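Local coordinates for fatty acid synthase 1, isoform A (Drosophila melanogaster, PDB 6FN6), which probably builds long-chain saturated fatty acids from acetyl-CoA and malonyl-CoA with NADPH, this piece being its dehydratase, enoylreductase and ketoreductase region, at residues 454-459 / 523-528; 672-677 / 852-857; 923-928 / 1052-1057. One frame throughout, in Å; residues are numbered along the deposited sequence.

Contact 1: 454-459 / 523-528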
ATOM      1  N   SER A 454      77.908 -11.165  49.238  1.00 53.23           N
ATOM      2  CA  SER A 454      77.335 -11.475  47.934  1.00 53.98           C
ATOM      3  C   SER A 454      77.838 -12.809  47.395  1.00 58.50           C
ATOM      4  O   SER A 454      78.930 -13.259  47.734  1.00 62.15           O
ATOM      5  CB  SER A 454      77.663 -10.369  46.932  1.00 54.88           C
ATOM      6  OG  SER A 454      79.053 -10.328  46.664  1.00 58.29           O
ATOM      7  N   VAL A 455      77.024 -13.433  46.552  1.00 78.45           N
ATOM      8  CA  VAL A 455      77.393 -14.680  45.895  1.00 78.63           C
ATOM      9  C   VAL A 455      76.934 -14.588  44.439  1.00 72.49           C
ATOM     10  O   VAL A 455      76.033 -13.814  44.118  1.00 63.62           O
ATOM     11  CB  VAL A 455      76.793 -15.903  46.625  1.00 83.49           C
ATOM     12  CG1 VAL A 455      75.275 -15.962  46.439  1.00 84.45           C
ATOM     13  CG2 VAL A 455      77.462 -17.193  46.157  1.00 82.64           C
ATOM     14  N   VAL A 456      77.563 -15.364  43.563  1.00 63.12           N
ATOM     15  CA  VAL A 456      77.313 -15.264  42.129  1.00 60.72           C
ATOM     16  C   VAL A 456      76.692 -16.545  41.577  1.00 66.23           C
ATOM     17  O   VAL A 456      77.058 -17.650  41.981  1.00 67.81           O
ATOM     18  CB  VAL A 456      78.620 -14.928  41.377  1.00 58.11           C
ATOM     19  CG1 VAL A 456      78.386 -14.871  39.874  1.00 57.16           C
ATOM     20  CG2 VAL A 456      79.201 -13.614  41.870  1.00 55.30           C
ATOM     21  N   VAL A 457      75.746 -16.386  40.652  1.00 68.15           N
ATOM     22  CA  VAL A 457      75.118 -17.519  39.982  1.00 71.00           C
ATOM     23  C   VAL A 457      75.473 -17.485  38.498  1.00 75.76           C
ATOM     24  O   VAL A 457      75.407 -16.438  37.856  1.00 72.96           O
ATOM     25  CB  VAL A 457      73.595 -17.513  40.192  1.00 68.40           C
ATOM     26  CG1 VAL A 457      72.953 -18.704  39.493  1.00 68.38           C
ATOM     27  CG2 VAL A 457      73.263 -17.526  41.676  1.00 66.65           C
ATOM     28  N   VAL A 458      75.824 -18.648  37.956  1.00110.16           N
ATOM     29  CA  VAL A 458      76.410 -18.741  36.622  1.00115.01           C
ATOM     30  C   VAL A 458      75.410 -18.433  35.512  1.00115.83           C
ATOM     31  O   VAL A 458      75.760 -17.788  34.529  1.00117.16           O
ATOM     32  CB  VAL A 458      77.032 -20.131  36.393  1.00117.76           C
ATOM     33  CG1 VAL A 458      77.811 -20.157  35.084  1.00121.69           C
ATOM     34  CG2 VAL A 458      77.940 -20.514  37.557  1.00121.71           C
ATOM     35  N   ALA A 459      74.182 -18.925  35.652  1.00 72.45           N
ATOM     36  CA  ALA A 459      73.126 -18.670  34.669  1.00 74.05           C
ATOM     37  C   ALA A 459      73.596 -18.928  33.237  1.00 75.72           C
ATOM     38  O   ALA A 459      73.561 -18.035  32.391  1.00 75.03           O
ATOM     39  CB  ALA A 459      72.618 -17.240  34.799  1.00 73.75           C
ATOM     40  N   GLU A 523      86.244  -8.964  30.514  1.00131.30           N
ATOM     41  CA  GLU A 523      86.775  -9.308  31.826  1.00118.82           C
ATOM     42  C   GLU A 523      85.731 -10.130  32.563  1.00115.81           C
ATOM     43  O   GLU A 523      84.547  -9.786  32.561  1.00113.29           O
ATOM     44  CB  GLU A 523      87.131  -8.055  32.633  1.00117.87           C
ATOM     45  CG  GLU A 523      88.292  -7.244  32.080  1.00120.03           C
ATOM     46  CD  GLU A 523      87.891  -6.347  30.923  1.00119.85           C
ATOM     47  OE1 GLU A 523      86.722  -6.419  30.488  1.00119.00           O
ATOM     48  OE2 GLU A 523      88.745  -5.567  30.452  1.00119.38           O
ATOM     49  N   LYS A 524      86.166 -11.217  33.191  1.00105.62           N
ATOM     50  CA  LYS A 524      85.248 -12.083  33.910  1.00106.09           C
ATOM     51  C   LYS A 524      84.521 -11.239  34.939  1.00101.03           C
ATOM     52  O   LYS A 524      85.021 -10.189  35.345  1.00103.46           O
ATOM     53  CB  LYS A 524      85.993 -13.235  34.591  1.00111.43           C
ATOM     54  CG  LYS A 524      86.827 -14.091  33.651  1.00117.90           C
ATOM     55  CD  LYS A 524      85.973 -14.771  32.593  1.00119.20           C
ATOM     56  CE  LYS A 524      86.815 -15.673  31.707  1.00122.01           C
ATOM     57  NZ  LYS A 524      85.995 -16.371  30.684  1.00122.28           N
ATOM     58  N   PHE A 525      83.341 -11.676  35.359  1.00 68.03           N
ATOM     59  CA  PHE A 525      82.603 -10.910  36.347  1.00 63.45           C
ATOM     60  C   PHE A 525      83.463 -10.797  37.599  1.00 59.27           C
ATOM     61  O   PHE A 525      84.074 -11.773  38.033  1.00 57.87           O
ATOM     62  CB  PHE A 525      81.256 -11.554  36.674  1.00 61.47           C
ATOM     63  CG  PHE A 525      80.564 -10.922  37.842  1.00 60.68           C
ATOM     64  CD1 PHE A 525      79.796  -9.783  37.672  1.00 59.06           C
ATOM     65  CD2 PHE A 525      80.683 -11.459  39.112  1.00 58.66           C
ATOM     66  CE1 PHE A 525      79.162  -9.193  38.744  1.00 57.06           C
ATOM     67  CE2 PHE A 525      80.049 -10.872  40.188  1.00 56.64           C
ATOM     68  CZ  PHE A 525      79.287  -9.738  40.004  1.00 55.28           C
ATOM     69  N   SER A 526      83.505  -9.602  38.173  1.00 86.11           N
ATOM     70  CA  SER A 526      84.270  -9.371  39.386  1.00 87.58           C
ATOM     71  C   SER A 526      83.927  -8.004  39.951  1.00 82.14           C
ATOM     72  O   SER A 526      83.880  -7.015  39.223  1.00 78.87           O
ATOM     73  CB  SER A 526      85.771  -9.478  39.108  1.00 95.69           C
ATOM     74  OG  SER A 526      86.525  -9.283  40.291  1.00100.30           O
ATOM     75  N   LEU A 527      83.673  -7.959  41.253  1.00 56.27           N
ATOM     76  CA  LEU A 527      83.354  -6.711  41.929  1.00 59.12           C
ATOM     77  C   LEU A 527      84.543  -5.752  41.879  1.00 61.46           C
ATOM     78  O   LEU A 527      84.372  -4.533  41.908  1.00 60.04           O
ATOM     79  CB  LEU A 527      82.966  -6.982  43.383  1.00 63.17           C
ATOM     80  CG  LEU A 527      81.847  -8.003  43.615  1.00 64.51           C
ATOM     81  CD1 LEU A 527      81.644  -8.232  45.111  1.00 64.67           C
ATOM     82  CD2 LEU A 527      80.547  -7.575  42.954  1.00 64.86           C
ATOM     83  N   THR A 528      85.747  -6.312  41.814  1.00 54.79           N
ATOM     84  CA  THR A 528      86.979  -5.525  41.854  1.00 57.76           C
ATOM     85  C   THR A 528      87.353  -4.890  40.516  1.00 47.86           C
ATOM     86  O   THR A 528      87.971  -3.828  40.482  1.00 47.80           O
ATOM     87  CB  THR A 528      88.169  -6.390  42.319  1.00 71.66           C
ATOM     88  OG1 THR A 528      88.443  -7.402  41.341  1.00 74.16           O
ATOM     89  CG2 THR A 528      87.859  -7.054  43.652  1.00 75.90           C
TER
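Val456 and Phe525 form the greater part of a small surface contact in the pseudo-ketoreductase part of the chain, a Rossmann-type fold of parallel strands and helices. Val456 lies on strand 454-457, an edge strand within this chain; Phe525 sits in the loop that joins strand 512-517 to helix 530-536. The valine presents its CG2 methyl to one side of the benzyl group: Val456 CG2 lies 3.3 Å from Phe525 CE2 and 3.8 Å from Phe525 CD2, an oblique approach. The other methyl is less involved, with Val456 CG1 4.2 Å from Phe525 CD2. Phe525 swings its ring out of the loop toward the strand because its chi1 of 171° sets CG opposite the backbone N. The ring also meets Tyr485, with the planes at about 45°, and both Phe525 and Val456 rest on Val487; strand 483-489, which carries Tyr485 and Val487, pairs in parallel with 454-457, and the loop thus packs over the edge of the sheet. Two residues before Val456, Ser454 faces the same way and adds a looser touch, its hydroxyl meeting one branch of a leucine: Ser454 OG is 3.7 Å from Leu527 CD1.

Contact 2: 672-677 / 852-857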
ATOM      1  N   MET A 672      30.175  -0.639 -19.136  1.00 76.99           N
ATOM      2  CA  MET A 672      29.726   0.581 -18.482  1.00 75.84           C
ATOM      3  C   MET A 672      30.815   1.655 -18.488  1.00 74.21           C
ATOM      4  O   MET A 672      31.260   2.112 -17.436  1.00 68.66           O
ATOM      5  CB  MET A 672      29.278   0.274 -17.050  1.00 75.30           C
ATOM      6  CG  MET A 672      27.897  -0.372 -16.976  1.00 78.44           C
ATOM      7  SD  MET A 672      27.548  -1.200 -15.412  1.00 80.34           S
ATOM      8  CE  MET A 672      28.561  -2.671 -15.559  1.00 82.03           C
ATOM      9  N   MET A 673      31.226   2.058 -19.687  1.00 72.25           N
ATOM     10  CA  MET A 673      32.170   3.161 -19.854  1.00 73.63           C
ATOM     11  C   MET A 673      31.853   3.986 -21.097  1.00 73.26           C
ATOM     12  O   MET A 673      31.429   3.457 -22.124  1.00 75.17           O
ATOM     13  CB  MET A 673      33.623   2.674 -19.938  1.00 78.17           C
ATOM     14  CG  MET A 673      34.208   2.206 -18.621  1.00 81.66           C
ATOM     15  SD  MET A 673      36.015   2.109 -18.653  1.00 84.42           S
ATOM     16  CE  MET A 673      36.314   0.656 -19.639  1.00 87.41           C
ATOM     17  N   TRP A 674      32.065   5.293 -20.985  1.00 70.41           N
ATOM     18  CA  TRP A 674      31.908   6.205 -22.108  1.00 69.88           C
ATOM     19  C   TRP A 674      33.233   6.934 -22.309  1.00 68.31           C
ATOM     20  O   TRP A 674      33.905   7.277 -21.337  1.00 64.17           O
ATOM     21  CB  TRP A 674      30.790   7.216 -21.852  1.00 69.23           C
ATOM     22  CG  TRP A 674      29.476   6.616 -21.466  1.00 69.53           C
ATOM     23  CD1 TRP A 674      28.409   6.378 -22.283  1.00 70.18           C
ATOM     24  CD2 TRP A 674      29.080   6.195 -20.155  1.00 69.01           C
ATOM     25  NE1 TRP A 674      27.375   5.830 -21.563  1.00 68.99           N
ATOM     26  CE2 TRP A 674      27.761   5.708 -20.254  1.00 68.54           C
ATOM     27  CE3 TRP A 674      29.713   6.183 -18.909  1.00 69.28           C
ATOM     28  CZ2 TRP A 674      27.066   5.212 -19.154  1.00 67.49           C
ATOM     29  CZ3 TRP A 674      29.020   5.690 -17.818  1.00 67.54           C
ATOM     30  CH2 TRP A 674      27.711   5.211 -17.948  1.00 66.96           C
ATOM     31  N   GLN A 675      33.616   7.170 -23.558  1.00 81.89           N
ATOM     32  CA  GLN A 675      34.794   7.985 -23.828  1.00 88.49           C
ATOM     33  C   GLN A 675      34.397   9.453 -23.779  1.00 85.44           C
ATOM     34  O   GLN A 675      33.492   9.883 -24.493  1.00 85.12           O
ATOM     35  CB  GLN A 675      35.423   7.637 -25.178  1.00 98.49           C
ATOM     36  CG  GLN A 675      36.134   6.293 -25.195  1.00106.15           C
ATOM     37  CD  GLN A 675      37.274   6.241 -26.198  1.00114.41           C
ATOM     38  OE1 GLN A 675      37.833   7.272 -26.574  1.00117.16           O
ATOM     39  NE2 GLN A 675      37.633   5.036 -26.624  1.00118.32           N
ATOM     40  N   ILE A 676      35.075  10.215 -22.928  1.00 72.45           N
ATOM     41  CA  ILE A 676      34.725  11.611 -22.714  1.00 74.61           C
ATOM     42  C   ILE A 676      34.801  12.356 -24.046  1.00 80.80           C
ATOM     43  O   ILE A 676      35.776  12.210 -24.785  1.00 83.45           O
ATOM     44  CB  ILE A 676      35.639  12.267 -21.661  1.00 76.06           C
ATOM     45  CG1 ILE A 676      35.606  11.473 -20.350  1.00 74.62           C
ATOM     46  CG2 ILE A 676      35.208  13.713 -21.414  1.00 77.33           C
ATOM     47  CD1 ILE A 676      36.586  11.963 -19.296  1.00 74.90           C
ATOM     48  N   PRO A 677      33.764  13.150 -24.366  1.00 83.40           N
ATOM     49  CA  PRO A 677      33.794  13.971 -25.579  1.00 86.27           C
ATOM     50  C   PRO A 677      34.670  15.210 -25.420  1.00 86.98           C
ATOM     51  O   PRO A 677      35.101  15.518 -24.307  1.00 82.87           O
ATOM     52  CB  PRO A 677      32.329  14.362 -25.772  1.00 86.58           C
ATOM     53  CG  PRO A 677      31.777  14.394 -24.401  1.00 84.41           C
ATOM     54  CD  PRO A 677      32.492  13.310 -23.638  1.00 83.01           C
ATOM     55  N   SER A 852      23.955   2.779 -23.942  1.00 67.80           N
ATOM     56  CA  SER A 852      23.612   3.218 -25.290  1.00 67.72           C
ATOM     57  C   SER A 852      22.706   4.441 -25.215  1.00 70.87           C
ATOM     58  O   SER A 852      22.895   5.412 -25.947  1.00 74.03           O
ATOM     59  CB  SER A 852      22.927   2.098 -26.076  1.00 65.59           C
ATOM     60  OG  SER A 852      23.735   0.936 -26.115  1.00 65.24           O
ATOM     61  N   LEU A 853      21.722   4.385 -24.323  1.00 58.24           N
ATOM     62  CA  LEU A 853      20.802   5.500 -24.130  1.00 62.34           C
ATOM     63  C   LEU A 853      21.565   6.752 -23.714  1.00 58.14           C
ATOM     64  O   LEU A 853      21.349   7.832 -24.265  1.00 57.73           O
ATOM     65  CB  LEU A 853      19.747   5.151 -23.076  1.00 68.99           C
ATOM     66  CG  LEU A 853      18.390   4.666 -23.594  1.00 76.30           C
ATOM     67  CD1 LEU A 853      18.552   3.529 -24.584  1.00 80.41           C
ATOM     68  CD2 LEU A 853      17.495   4.242 -22.442  1.00 76.78           C
ATOM     69  N   VAL A 854      22.458   6.601 -22.741  1.00 64.86           N
ATOM     70  CA  VAL A 854      23.273   7.715 -22.282  1.00 62.96           C
ATOM     71  C   VAL A 854      24.188   8.158 -23.414  1.00 64.12           C
ATOM     72  O   VAL A 854      24.351   9.351 -23.660  1.00 65.77           O
ATOM     73  CB  VAL A 854      24.086   7.335 -21.024  1.00 61.05           C
ATOM     74  CG1 VAL A 854      25.007   8.478 -20.602  1.00 61.95           C
ATOM     75  CG2 VAL A 854      23.158   6.953 -19.884  1.00 58.58           C
ATOM     76  N   ALA A 855      24.767   7.188 -24.114  1.00 65.68           N
ATOM     77  CA  ALA A 855      25.677   7.486 -25.211  1.00 69.19           C
ATOM     78  C   ALA A 855      24.969   8.305 -26.287  1.00 75.10           C
ATOM     79  O   ALA A 855      25.474   9.341 -26.723  1.00 71.93           O
ATOM     80  CB  ALA A 855      26.235   6.199 -25.800  1.00 69.67           C
ATOM     81  N   GLU A 856      23.799   7.833 -26.709  1.00 88.53           N
ATOM     82  CA  GLU A 856      23.004   8.521 -27.723  1.00 91.15           C
ATOM     83  C   GLU A 856      22.573   9.904 -27.241  1.00 90.09           C
ATOM     84  O   GLU A 856      22.482  10.846 -28.025  1.00 93.17           O
ATOM     85  CB  GLU A 856      21.774   7.688 -28.093  1.00 92.22           C
ATOM     86  CG  GLU A 856      20.930   8.283 -29.220  1.00 94.11           C
ATOM     87  CD  GLU A 856      19.666   7.485 -29.491  1.00 92.75           C
ATOM     88  OE1 GLU A 856      19.011   7.739 -30.525  1.00 94.55           O
ATOM     89  OE2 GLU A 856      19.328   6.602 -28.673  1.00 90.66           O
ATOM     90  N   GLY A 857      22.297  10.014 -25.947  1.00 83.76           N
ATOM     91  CA  GLY A 857      21.807  11.251 -25.368  1.00 82.53           C
ATOM     92  C   GLY A 857      22.792  12.405 -25.391  1.00 83.82           C
ATOM     93  O   GLY A 857      22.402  13.557 -25.580  1.00 87.03           O
TER
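Trp674 pushes its indole against Val854 and Ala855 where strand 673-675 meets helix 844-860, inside the enoylreductase, a medium-chain dehydrogenase/reductase fold. The strand belongs to the sheet that in this family forms the catalytic domain; the helix comes after strand 830-833, at the edge of the six-stranded parallel Rossmann sheet, with the short helix 836-841 between, so the contact probably joins that domain to the nucleotide-binding one. Along the helix, Ser852 turns away from the strand and its OG bonds back to Asn848 O. Leu853 leads away as well, onto Tyr696 and Val700 of helix 689-702. Val854 carries the contact and crosses the indole at about a right angle. Its CG1, anti to the backbone N (chi1 176°), lies 3.7 Å from Trp674 NE1 and 3.9 Å from Trp674 CE2, while Val854 CB is also 3.7 Å from Trp674 NE1. The indole N-H is spent three residues earlier in the helix than Val854, on Val851 O, a bond that fixes the rotation of the ring and satisfies its buried polar atom. Ala855 comes next, at the pyrrole side of the ring, its methyl making the more distant touch: Ala855 CB stands 4.1 Å from Trp674 CD1.

Contact 3: 923-928 / 1052-1057; sequences PEKSYI and ELDYFI
Lys925 NZ is gripped by two oxygens of the 1052-1057 segment, and this is the close half of the contact. Lys925 NZ donates to Glu1052 O at 2.9 Å, in the carbonyl plane and on a lone pair, with a C=O...N angle of 142°. The same Lys925 NZ makes a hydrogen-bonded salt bridge with Asp1054 OD2 at 2.7 Å, reaching it on the syn side and 20° out of the carboxylate plane. The lysine chain, extended beyond CG, carries the buried residue's ammonium across to these acceptors. Around them is the ketoreductase domain, a Rossmann fold of the short-chain dehydrogenase/reductase type. Strands 926-930 and 1055-1060 run parallel on the two sides of strand 1005-1011, and the bridge reaches across near the N-terminal ends of the strands. Replacing Lys925 with a methionine is likely to leave the Asp1054 carboxylate without this countercharge and Glu1052 O without this donor. On the exposed side the hold slackens: Glu1052 bends at chi2 (-83°), which turns its carboxylate back toward the lysine, yet Lys925 NZ and Glu1052 OE1 stay 3.7 Å apart, a long salt bridge. Asp1054 itself has its CB over one face of the Tyr1055 ring, 3.7 Å above the plane and offset toward the rim; that ring packs edge-to-face with Phe1154.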
ATOM      1  N   PRO A 923      49.141 -12.954  -1.882  1.00 46.79           N
ATOM      2  CA  PRO A 923      48.123 -13.954  -2.233  1.00 48.73           C
ATOM      3  C   PRO A 923      48.678 -15.240  -2.852  1.00 52.54           C
ATOM      4  O   PRO A 923      47.905 -16.137  -3.180  1.00 52.21           O
ATOM      5  CB  PRO A 923      47.246 -13.208  -3.244  1.00 46.02           C
ATOM      6  CG  PRO A 923      48.160 -12.236  -3.881  1.00 44.36           C
ATOM      7  CD  PRO A 923      49.112 -11.802  -2.803  1.00 45.25           C
ATOM      8  N   GLU A 924      49.994 -15.325  -3.011  1.00 42.83           N
ATOM      9  CA  GLU A 924      50.617 -16.518  -3.578  1.00 49.58           C
ATOM     10  C   GLU A 924      51.677 -17.093  -2.641  1.00 43.88           C
ATOM     11  O   GLU A 924      52.565 -17.829  -3.074  1.00 44.28           O
ATOM     12  CB  GLU A 924      51.240 -16.198  -4.938  1.00 61.11           C
ATOM     13  CG  GLU A 924      50.232 -15.742  -5.981  1.00 69.82           C
ATOM     14  CD  GLU A 924      50.867 -15.465  -7.327  1.00 76.52           C
ATOM     15  OE1 GLU A 924      52.111 -15.389  -7.397  1.00 80.74           O
ATOM     16  OE2 GLU A 924      50.120 -15.323  -8.317  1.00 77.78           O
ATOM     17  N   LYS A 925      51.575 -16.758  -1.359  1.00 46.38           N
ATOM     18  CA  LYS A 925      52.481 -17.285  -0.347  1.00 42.83           C
ATOM     19  C   LYS A 925      51.689 -18.037   0.717  1.00 39.69           C
ATOM     20  O   LYS A 925      50.478 -17.843   0.849  1.00 40.21           O
ATOM     21  CB  LYS A 925      53.287 -16.155   0.297  1.00 42.35           C
ATOM     22  CG  LYS A 925      54.261 -15.470  -0.647  1.00 43.51           C
ATOM     23  CD  LYS A 925      55.143 -14.475   0.091  1.00 43.70           C
ATOM     24  CE  LYS A 925      56.188 -13.870  -0.827  1.00 45.49           C
ATOM     25  NZ  LYS A 925      57.090 -12.936  -0.106  1.00 47.59           N
ATOM     26  N   SER A 926      52.372 -18.894   1.469  1.00 37.73           N
ATOM     27  CA  SER A 926      51.730 -19.637   2.546  1.00 34.36           C
ATOM     28  C   SER A 926      52.071 -18.999   3.884  1.00 32.24           C
ATOM     29  O   SER A 926      53.065 -18.281   4.004  1.00 32.18           O
ATOM     30  CB  SER A 926      52.156 -21.107   2.532  1.00 37.67           C
ATOM     31  OG  SER A 926      53.563 -21.241   2.622  1.00 39.32           O
ATOM     32  N   TYR A 927      51.237 -19.253   4.886  1.00 33.38           N
ATOM     33  CA  TYR A 927      51.457 -18.703   6.216  1.00 36.48           C
ATOM     34  C   TYR A 927      51.202 -19.762   7.275  1.00 37.92           C
ATOM     35  O   TYR A 927      50.082 -20.258   7.437  1.00 37.94           O
ATOM     36  CB  TYR A 927      50.583 -17.470   6.430  1.00 32.04           C
ATOM     37  CG  TYR A 927      50.969 -16.365   5.480  1.00 32.10           C
ATOM     38  CD1 TYR A 927      51.995 -15.485   5.792  1.00 32.83           C
ATOM     39  CD2 TYR A 927      50.339 -16.229   4.249  1.00 32.74           C
ATOM     40  CE1 TYR A 927      52.366 -14.484   4.918  1.00 35.08           C
ATOM     41  CE2 TYR A 927      50.701 -15.236   3.367  1.00 33.33           C
ATOM     42  CZ  TYR A 927      51.717 -14.364   3.700  1.00 35.01           C
ATOM     43  OH  TYR A 927      52.076 -13.376   2.810  1.00 34.08           O
ATOM     44  N   ILE A 928      52.273 -20.110   7.979  1.00 32.76           N
ATOM     45  CA  ILE A 928      52.247 -21.160   8.980  1.00 33.09           C
ATOM     46  C   ILE A 928      51.935 -20.557  10.335  1.00 33.58           C
ATOM     47  O   ILE A 928      52.595 -19.617  10.767  1.00 34.40           O
ATOM     48  CB  ILE A 928      53.585 -21.917   9.014  1.00 34.97           C
ATOM     49  CG1 ILE A 928      53.914 -22.487   7.633  1.00 35.35           C
ATOM     50  CG2 ILE A 928      53.545 -23.037  10.050  1.00 35.09           C
ATOM     51  CD1 ILE A 928      55.359 -22.912   7.487  1.00 36.57           C
ATOM     52  N   GLU A1052      61.481 -16.625   0.777  1.00 38.77           N
ATOM     53  CA  GLU A1052      60.560 -15.513   0.539  1.00 43.11           C
ATOM     54  C   GLU A1052      59.812 -15.143   1.813  1.00 40.11           C
ATOM     55  O   GLU A1052      58.791 -14.455   1.762  1.00 37.60           O
ATOM     56  CB  GLU A1052      59.556 -15.864  -0.559  1.00 50.00           C
ATOM     57  CG  GLU A1052      60.170 -16.085  -1.928  1.00 56.89           C
ATOM     58  CD  GLU A1052      60.400 -14.791  -2.685  1.00 61.59           C
ATOM     59  OE1 GLU A1052      59.450 -13.986  -2.800  1.00 61.96           O
ATOM     60  OE2 GLU A1052      61.534 -14.579  -3.168  1.00 65.03           O
ATOM     61  N   LEU A1053      60.328 -15.592   2.953  1.00 39.38           N
ATOM     62  CA  LEU A1053      59.712 -15.305   4.242  1.00 37.06           C
ATOM     63  C   LEU A1053      59.836 -13.828   4.594  1.00 36.35           C
ATOM     64  O   LEU A1053      60.931 -13.267   4.578  1.00 38.45           O
ATOM     65  CB  LEU A1053      60.346 -16.168   5.336  1.00 34.65           C
ATOM     66  CG  LEU A1053      59.868 -15.933   6.769  1.00 34.74           C
ATOM     67  CD1 LEU A1053      59.481 -17.245   7.425  1.00 32.69           C
ATOM     68  CD2 LEU A1053      60.945 -15.235   7.576  1.00 35.46           C
ATOM     69  N   ASP A1054      58.701 -13.199   4.886  1.00 35.04           N
ATOM     70  CA  ASP A1054      58.670 -11.778   5.217  1.00 38.72           C
ATOM     71  C   ASP A1054      58.512 -11.562   6.721  1.00 39.64           C
ATOM     72  O   ASP A1054      58.912 -10.521   7.245  1.00 43.67           O
ATOM     73  CB  ASP A1054      57.537 -11.067   4.470  1.00 41.42           C
ATOM     74  CG  ASP A1054      57.667 -11.179   2.963  1.00 43.38           C
ATOM     75  OD1 ASP A1054      58.659 -10.664   2.410  1.00 45.18           O
ATOM     76  OD2 ASP A1054      56.770 -11.772   2.330  1.00 44.89           O
ATOM     77  N   TYR A1055      57.922 -12.534   7.413  1.00 34.69           N
ATOM     78  CA  TYR A1055      57.659 -12.391   8.843  1.00 32.63           C
ATOM     79  C   TYR A1055      57.978 -13.652   9.636  1.00 34.60           C
ATOM     80  O   TYR A1055      57.722 -14.771   9.195  1.00 31.81           O
ATOM     81  CB  TYR A1055      56.195 -11.995   9.078  1.00 30.72           C
ATOM     82  CG  TYR A1055      55.762 -10.830   8.227  1.00 30.70           C
ATOM     83  CD1 TYR A1055      56.266  -9.558   8.456  1.00 33.77           C
ATOM     84  CD2 TYR A1055      54.867 -11.003   7.182  1.00 31.88           C
ATOM     85  CE1 TYR A1055      55.890  -8.491   7.676  1.00 35.66           C
ATOM     86  CE2 TYR A1055      54.481  -9.937   6.393  1.00 36.27           C
ATOM     87  CZ  TYR A1055      54.997  -8.683   6.647  1.00 37.18           C
ATOM     88  OH  TYR A1055      54.626  -7.613   5.868  1.00 38.12           O
ATOM     89  N   PHE A1056      58.546 -13.437  10.818  1.00 31.78           N
ATOM     90  CA  PHE A1056      58.799 -14.492  11.786  1.00 31.25           C
ATOM     91  C   PHE A1056      58.431 -13.922  13.144  1.00 31.08           C
ATOM     92  O   PHE A1056      59.235 -13.238  13.779  1.00 31.38           O
ATOM     93  CB  PHE A1056      60.260 -14.946  11.756  1.00 31.83           C
ATOM     94  CG  PHE A1056      60.528 -16.194  12.557  1.00 32.04           C
ATOM     95  CD1 PHE A1056      60.694 -16.129  13.931  1.00 32.10           C
ATOM     96  CD2 PHE A1056      60.635 -17.426  11.936  1.00 32.32           C
ATOM     97  CE1 PHE A1056      60.947 -17.272  14.672  1.00 32.43           C
ATOM     98  CE2 PHE A1056      60.889 -18.572  12.672  1.00 32.64           C
ATOM     99  CZ  PHE A1056      61.045 -18.492  14.043  1.00 32.68           C
ATOM    100  N   ILE A1057      57.203 -14.189  13.575  1.00 30.71           N
ATOM    101  CA  ILE A1057      56.642 -13.530  14.746  1.00 30.63           C
ATOM    102  C   ILE A1057      56.332 -14.544  15.843  1.00 30.79           C
ATOM    103  O   ILE A1057      55.829 -15.632  15.571  1.00 30.72           O
ATOM    104  CB  ILE A1057      55.384 -12.718  14.361  1.00 30.20           C
ATOM    105  CG1 ILE A1057      55.750 -11.689  13.287  1.00 30.22           C
ATOM    106  CG2 ILE A1057      54.780 -12.039  15.589  1.00 30.25           C
ATOM    107  CD1 ILE A1057      54.588 -10.911  12.735  1.00 29.87           C
TER

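Overall arrangement
The three contacts follow one another along the chain, and none touches another. Contact 2 is the buried one, contact 3 is partly buried and contact 1 lies at the surface. Contacts 1 and 3 both involve Rossmann-type folds of the ketoreductase portion, the first in its pseudo-domain and the second in the KR domain, with centres about 43 Å apart. Contact 2 belongs to the enoylreductase, across the chain's centre from contact 1 and about 84 Å from it between centres. Chemistry separates them: contacts 1 and 2 each set an aromatic ring mainly against a valine, a loop-to-strand match in one and strand-to-helix in the other, whereas contact 3 relies on a lysine's charge and its hydrogen bonds to a carboxylate and a main-chain carbonyl.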